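Local structure of cyanate lyase C-terminal domain-containing protein (Tetranychus urticae, 5UK3) at residues I132-N137 / V142-D147; Q37-Q40 / N45-W48. The protein probably catalyses the bicarbonate-dependent breakdown of cyanate to ammonia and carbon dioxide. One frame throughout, in Å; residues are numbered along the deposited sequence.

Contact 1. Residues I132-N137 / V142-D147; sequences IDVTKN and VILRID
Asp133 and Arg145 face each other as a hydrogen-bonded antiparallel pair and exchange two backbone bonds. Arg145 O takes Asp133 N at 2.9 Å, while Asp133 O receives Arg145 N at 2.8 Å. Two residues on, Thr135 O accepts Ile143 N at 2.8 Å, but the return bond from Thr135 N to Ile143 O is weak (126° at the hydrogen). Ile143 O has a further neighbour in Val134 CA, a C-H···O approach of 3.3 Å. Together these strands form the β-hairpin of the cyanase C-terminal domain, with Asn137 OD1 accepting Arg141 N at the turn. The outer edge of 142-147 pairs antiparallel with a strand of a second subunit, which carries the sheet across the interface, and the outward carbonyl of Val134 is taken by Lys46 NZ. The non-hydrogen-bonded pairs put Ile132, Val134, Val142, Leu144 and Ile146 on one apolar face. There a Leu144 CG anti to the backbone N (chi1 176°) directs the branch across to the partner strand, bringing Leu144 CD1 alongside Ile132 CG2 at 3.6 Å. On the other face Asp133 OD2 remains 6.0 Å from Arg145 NE and forms no ion pair with it. Arg145, extended as far as NE, makes a long salt bridge within its own strand to Asp147, whose OD1 is bound by Arg141 of the second subunit.

Contact 2. Residues Q37-Q40 / N45-W48; sequences QMAQ and NKVW
Ala39 and Lys46 mark the near point of the two backbones, their CA atoms 5.0 Å apart where helix 35-42 passes the first turn of helix 46-53. The methyl of Ala39 points toward the second helix and does the touching from its side: Ala39 CB rests against Lys46 CA at 3.7 Å, with Lys46 CB slightly farther off at 4.0 Å. A methyl seated on the main chain of the next helix illustrates how a small residue permits a close helix approach. The pair, the second and third helices of the N-terminal domain, is consistent with the two helices of a helix-turn-helix motif of the XRE-like kind. Asn45 holds the N-cap position, and its backbone is hydrogen-bonded to a third subunit.

The lysine offers Ala39 only the root of its side chain. With Lys46 CG anti to the backbone N (chi1 -164°), the chain starts past the methyl, Lys46 CG lying 4.1 Å from Ala39 CB, and then bends at chi2 and chi3, leading the ammonium away from the alanine. There Lys46 NZ has two partners outside the contact, a salt bridge to Glu119 of the second subunit and a hydrogen bond to Val134 O of its own chain. Met38, one residue before the alanine, packs on Leu49 and Leu53 and so joins the same two helices farther along.

No hydrogen bond crosses between the two segments, so their direct meeting rests on van der Waals contact between a methyl and the start of an aliphatic chain. The charge of the lysine is engaged at its far end instead, where the ammonium joins the helix both to the hairpin of its own chain and to the second subunit, and these two bonds probably help to fix the course of the chain past Ala39.

Contact 2 comes earlier in the chain, in the N-terminal helical domain; contact 1 follows in the C-terminal hairpin. Their centres are about 13 Å apart, and the two meet directly. Val47, on helix 46-53, is the apolar joint: Val47 CG1 lies 3.7 Å from Ile132 CB, and Val47 CG2 lies 3.9 Å from Val134 CG1. Helix 46-53 thus packs against helix 35-42 on one hand and strand 123-136 on the other. Both contacts also touch the second subunit, and Ile115 of the second subunit packs on Val47 and Val134, so domain and subunit interfaces converge in this ten-chain assembly.

Contact 1. Residues I132-N137 / V142-D147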
loop_
_atom_site.group_PDB
_atom_site.type_symbol
_atom_site.label_atom_id
_atom_site.label_comp_id
_atom_site.label_asym_id
_atom_site.label_seq_id
_atom_site.Cartn_x
_atom_site.Cartn_y
_atom_site.Cartn_z
ATOM N N ILE I 132 -15.420 4.637 -27.240
ATOM C CA ILE I 132 -16.412 4.067 -26.359
ATOM C C ILE I 132 -17.776 4.505 -26.855
ATOM O O ILE I 132 -17.933 5.565 -27.413
ATOM C CB ILE I 132 -16.300 4.547 -24.904
ATOM C CG1 ILE I 132 -14.852 4.658 -24.401
ATOM C CG2 ILE I 132 -17.107 3.655 -23.965
ATOM C CD1 ILE I 132 -14.102 3.386 -24.529
ATOM N N ASP I 133 -18.761 3.652 -26.643
ATOM C CA ASP I 133 -20.145 3.956 -26.917
ATOM C C ASP I 133 -20.982 3.319 -25.832
ATOM O O ASP I 133 -20.627 2.231 -25.358
ATOM C CB ASP I 133 -20.484 3.358 -28.258
ATOM C CG ASP I 133 -21.895 3.630 -28.663
ATOM O OD1 ASP I 133 -22.214 4.836 -28.873
ATOM O OD2 ASP I 133 -22.687 2.648 -28.785
ATOM N N VAL I 134 -22.038 3.969 -25.373
ATOM C CA VAL I 134 -22.833 3.416 -24.265
ATOM C C VAL I 134 -24.273 3.723 -24.451
ATOM O O VAL I 134 -24.616 4.772 -24.864
ATOM C CB VAL I 134 -22.325 3.861 -22.884
ATOM C CG1 VAL I 134 -22.417 5.330 -22.681
ATOM C CG2 VAL I 134 -23.086 3.157 -21.776
ATOM N N THR I 135 -25.101 2.726 -24.237
ATOM C CA THR I 135 -26.448 2.660 -24.830
ATOM C C THR I 135 -27.384 1.905 -23.916
ATOM O O THR I 135 -26.999 0.888 -23.340
ATOM C CB THR I 135 -26.445 1.891 -26.183
ATOM O OG1 THR I 135 -25.406 2.387 -27.034
ATOM C CG2 THR I 135 -27.761 2.033 -26.914
ATOM N N LYS I 136 -28.616 2.381 -23.814
ATOM C CA LYS I 136 -29.716 1.614 -23.223
ATOM C C LYS I 136 -30.393 0.918 -24.367
ATOM O O LYS I 136 -30.825 1.577 -25.304
ATOM C CB LYS I 136 -30.681 2.574 -22.548
ATOM C CG LYS I 136 -31.846 1.934 -21.847
ATOM C CD LYS I 136 -32.604 3.014 -21.086
ATOM C CE LYS I 136 -33.699 2.413 -20.230
ATOM N NZ LYS I 136 -34.394 3.479 -19.473
ATOM N N ASN I 137 -30.427 -0.400 -24.333
ATOM C CA ASN I 137 -31.052 -1.155 -25.396
ATOM C C ASN I 137 -32.399 -1.626 -24.915
ATOM O O ASN I 137 -32.769 -1.383 -23.772
ATOM C CB ASN I 137 -30.178 -2.330 -25.840
ATOM C CG ASN I 137 -30.272 -3.524 -24.915
ATOM O OD1 ASN I 137 -30.735 -3.420 -23.784
ATOM N ND2 ASN I 137 -29.819 -4.671 -25.395
ATOM N N VAL I 142 -27.498 -2.120 -19.928
ATOM C CA VAL I 142 -26.450 -1.187 -20.237
ATOM C C VAL I 142 -25.551 -1.852 -21.239
ATOM O O VAL I 142 -25.051 -2.936 -20.991
ATOM C CB VAL I 142 -25.596 -0.854 -19.018
ATOM C CG1 VAL I 142 -24.619 0.257 -19.345
ATOM C CG2 VAL I 142 -26.470 -0.422 -17.862
ATOM N N ILE I 143 -25.367 -1.236 -22.380
ATOM C CA ILE I 143 -24.566 -1.825 -23.419
ATOM C C ILE I 143 -23.427 -0.931 -23.752
ATOM O O ILE I 143 -23.609 0.160 -24.265
ATOM C CB ILE I 143 -25.431 -2.134 -24.640
ATOM C CG1 ILE I 143 -26.317 -3.299 -24.212
ATOM C CG2 ILE I 143 -24.580 -2.483 -25.851
ATOM C CD1 ILE I 143 -27.328 -3.747 -25.181
ATOM N N LEU I 144 -22.257 -1.426 -23.460
ATOM C CA LEU I 144 -21.052 -0.655 -23.494
ATOM C C LEU I 144 -20.212 -1.256 -24.594
ATOM O O LEU I 144 -19.848 -2.412 -24.501
ATOM C CB LEU I 144 -20.387 -0.763 -22.118
ATOM C CG LEU I 144 -19.035 -0.121 -21.894
ATOM C CD1 LEU I 144 -19.230 1.356 -22.088
ATOM C CD2 LEU I 144 -18.375 -0.309 -20.532
ATOM N N ARG I 145 -19.920 -0.498 -25.635
ATOM C CA ARG I 145 -19.127 -0.991 -26.765
ATOM C C ARG I 145 -17.819 -0.243 -26.838
ATOM O O ARG I 145 -17.809 0.955 -26.895
ATOM C CB ARG I 145 -19.907 -0.784 -28.051
ATOM C CG ARG I 145 -19.199 -1.180 -29.325
ATOM C CD ARG I 145 -20.143 -0.986 -30.513
ATOM N NE ARG I 145 -19.698 -1.645 -31.753
ATOM C CZ ARG I 145 -18.719 -1.214 -32.547
ATOM N NH1 ARG I 145 -18.028 -0.092 -32.275
ATOM N NH2 ARG I 145 -18.410 -1.898 -33.634
ATOM N N ILE I 146 -16.719 -0.964 -26.818
ATOM C CA ILE I 146 -15.390 -0.373 -26.837
ATOM C C ILE I 146 -14.700 -0.796 -28.129
ATOM O O ILE I 146 -14.637 -1.983 -28.415
ATOM C CB ILE I 146 -14.576 -0.831 -25.614
ATOM C CG1 ILE I 146 -15.286 -0.410 -24.326
ATOM C CG2 ILE I 146 -13.176 -0.242 -25.670
ATOM C CD1 ILE I 146 -14.653 -0.937 -23.057
ATOM N N ASP I 147 -14.135 0.157 -28.868
ATOM C CA ASP I 147 -13.573 -0.098 -30.211
ATOM C C ASP I 147 -12.159 0.485 -30.280
ATOM O O ASP I 147 -11.982 1.673 -30.485
ATOM C CB ASP I 147 -14.507 0.521 -31.263
ATOM C CG ASP I 147 -13.936 0.488 -32.692
ATOM O OD1 ASP I 147 -12.814 -0.037 -32.879
ATOM O OD2 ASP I 147 -14.607 1.010 -33.637
#

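Contact 2. Residues Q37-Q40 / N45-W48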
loop_
_atom_site.group_PDB
_atom_site.type_symbol
_atom_site.label_atom_id
_atom_site.label_comp_id
_atom_site.label_asym_id
_atom_site.label_seq_id
_atom_site.Cartn_x
_atom_site.Cartn_y
_atom_site.Cartn_z
ATOM N N GLN I 37 -28.058 14.385 -26.673
ATOM C CA GLN I 37 -28.467 15.541 -27.461
ATOM C C GLN I 37 -27.276 16.378 -27.905
ATOM O O GLN I 37 -27.182 16.747 -29.078
ATOM C CB GLN I 37 -29.467 16.432 -26.701
ATOM C CG GLN I 37 -30.886 15.852 -26.649
ATOM C CD GLN I 37 -31.760 16.440 -25.535
ATOM O OE1 GLN I 37 -31.363 17.381 -24.814
ATOM N NE2 GLN I 37 -32.952 15.878 -25.378
ATOM N N MET I 38 -26.394 16.719 -26.968
ATOM C CA MET I 38 -25.241 17.565 -27.295
ATOM C C MET I 38 -24.401 16.933 -28.404
ATOM O O MET I 38 -23.872 17.609 -29.242
ATOM C CB MET I 38 -24.391 17.822 -26.049
ATOM C CG MET I 38 -25.020 18.777 -25.072
ATOM S SD MET I 38 -23.879 19.171 -23.741
ATOM C CE MET I 38 -22.602 20.134 -24.578
ATOM N N ALA I 39 -24.202 15.636 -28.286
ATOM C CA ALA I 39 -23.357 14.903 -29.205
ATOM C C ALA I 39 -23.949 14.891 -30.593
ATOM O O ALA I 39 -23.246 15.041 -31.562
ATOM C CB ALA I 39 -23.176 13.487 -28.697
ATOM N N GLN I 40 -25.255 14.722 -30.678
ATOM C CA GLN I 40 -25.896 14.697 -31.960
ATOM C C GLN I 40 -25.879 16.049 -32.613
ATOM O O GLN I 40 -25.761 16.126 -33.820
ATOM C CB GLN I 40 -27.289 14.187 -31.799
ATOM C CG GLN I 40 -27.953 13.595 -33.008
ATOM C CD GLN I 40 -29.037 12.622 -32.539
ATOM O OE1 GLN I 40 -29.158 12.299 -31.313
ATOM N NE2 GLN I 40 -29.864 12.169 -33.487
ATOM N N ASN I 45 -18.683 11.847 -31.044
ATOM C CA ASN I 45 -18.889 10.719 -30.171
ATOM C C ASN I 45 -19.375 11.193 -28.800
ATOM O O ASN I 45 -18.758 12.036 -28.185
ATOM C CB ASN I 45 -17.573 9.933 -29.970
ATOM C CG ASN I 45 -17.759 8.675 -29.161
ATOM O OD1 ASN I 45 -18.733 7.905 -29.349
ATOM N ND2 ASN I 45 -16.882 8.455 -28.236
ATOM N N LYS I 46 -20.462 10.608 -28.312
ATOM C CA LYS I 46 -21.065 10.988 -27.034
ATOM C C LYS I 46 -20.112 10.901 -25.836
ATOM O O LYS I 46 -20.053 11.835 -25.043
ATOM C CB LYS I 46 -22.304 10.123 -26.772
ATOM C CG LYS I 46 -23.208 10.665 -25.685
ATOM C CD LYS I 46 -23.802 9.569 -24.856
ATOM C CE LYS I 46 -24.723 8.680 -25.641
ATOM N NZ LYS I 46 -25.166 7.580 -24.757
ATOM N N VAL I 47 -19.415 9.772 -25.700
ATOM C CA VAL I 47 -18.579 9.516 -24.543
ATOM C C VAL I 47 -17.380 10.427 -24.594
ATOM O O VAL I 47 -16.955 10.947 -23.551
ATOM C CB VAL I 47 -18.112 8.062 -24.468
ATOM C CG1 VAL I 47 -17.061 7.842 -23.412
ATOM C CG2 VAL I 47 -19.289 7.140 -24.168
ATOM N N TRP I 48 -16.818 10.639 -25.785
ATOM C CA TRP I 48 -15.633 11.515 -25.907
ATOM C C TRP I 48 -16.009 12.939 -25.489
ATOM O O TRP I 48 -15.271 13.574 -24.716
ATOM C CB TRP I 48 -15.117 11.528 -27.325
ATOM C CG TRP I 48 -14.086 12.515 -27.591
ATOM C CD1 TRP I 48 -12.778 12.366 -27.363
ATOM C CD2 TRP I 48 -14.246 13.808 -28.180
ATOM N NE1 TRP I 48 -12.089 13.490 -27.748
ATOM C CE2 TRP I 48 -12.969 14.383 -28.275
ATOM C CE3 TRP I 48 -15.335 14.521 -28.645
ATOM C CZ2 TRP I 48 -12.749 15.651 -28.788
ATOM C CZ3 TRP I 48 -15.135 15.763 -29.164
ATOM C CH2 TRP I 48 -13.848 16.337 -29.216
#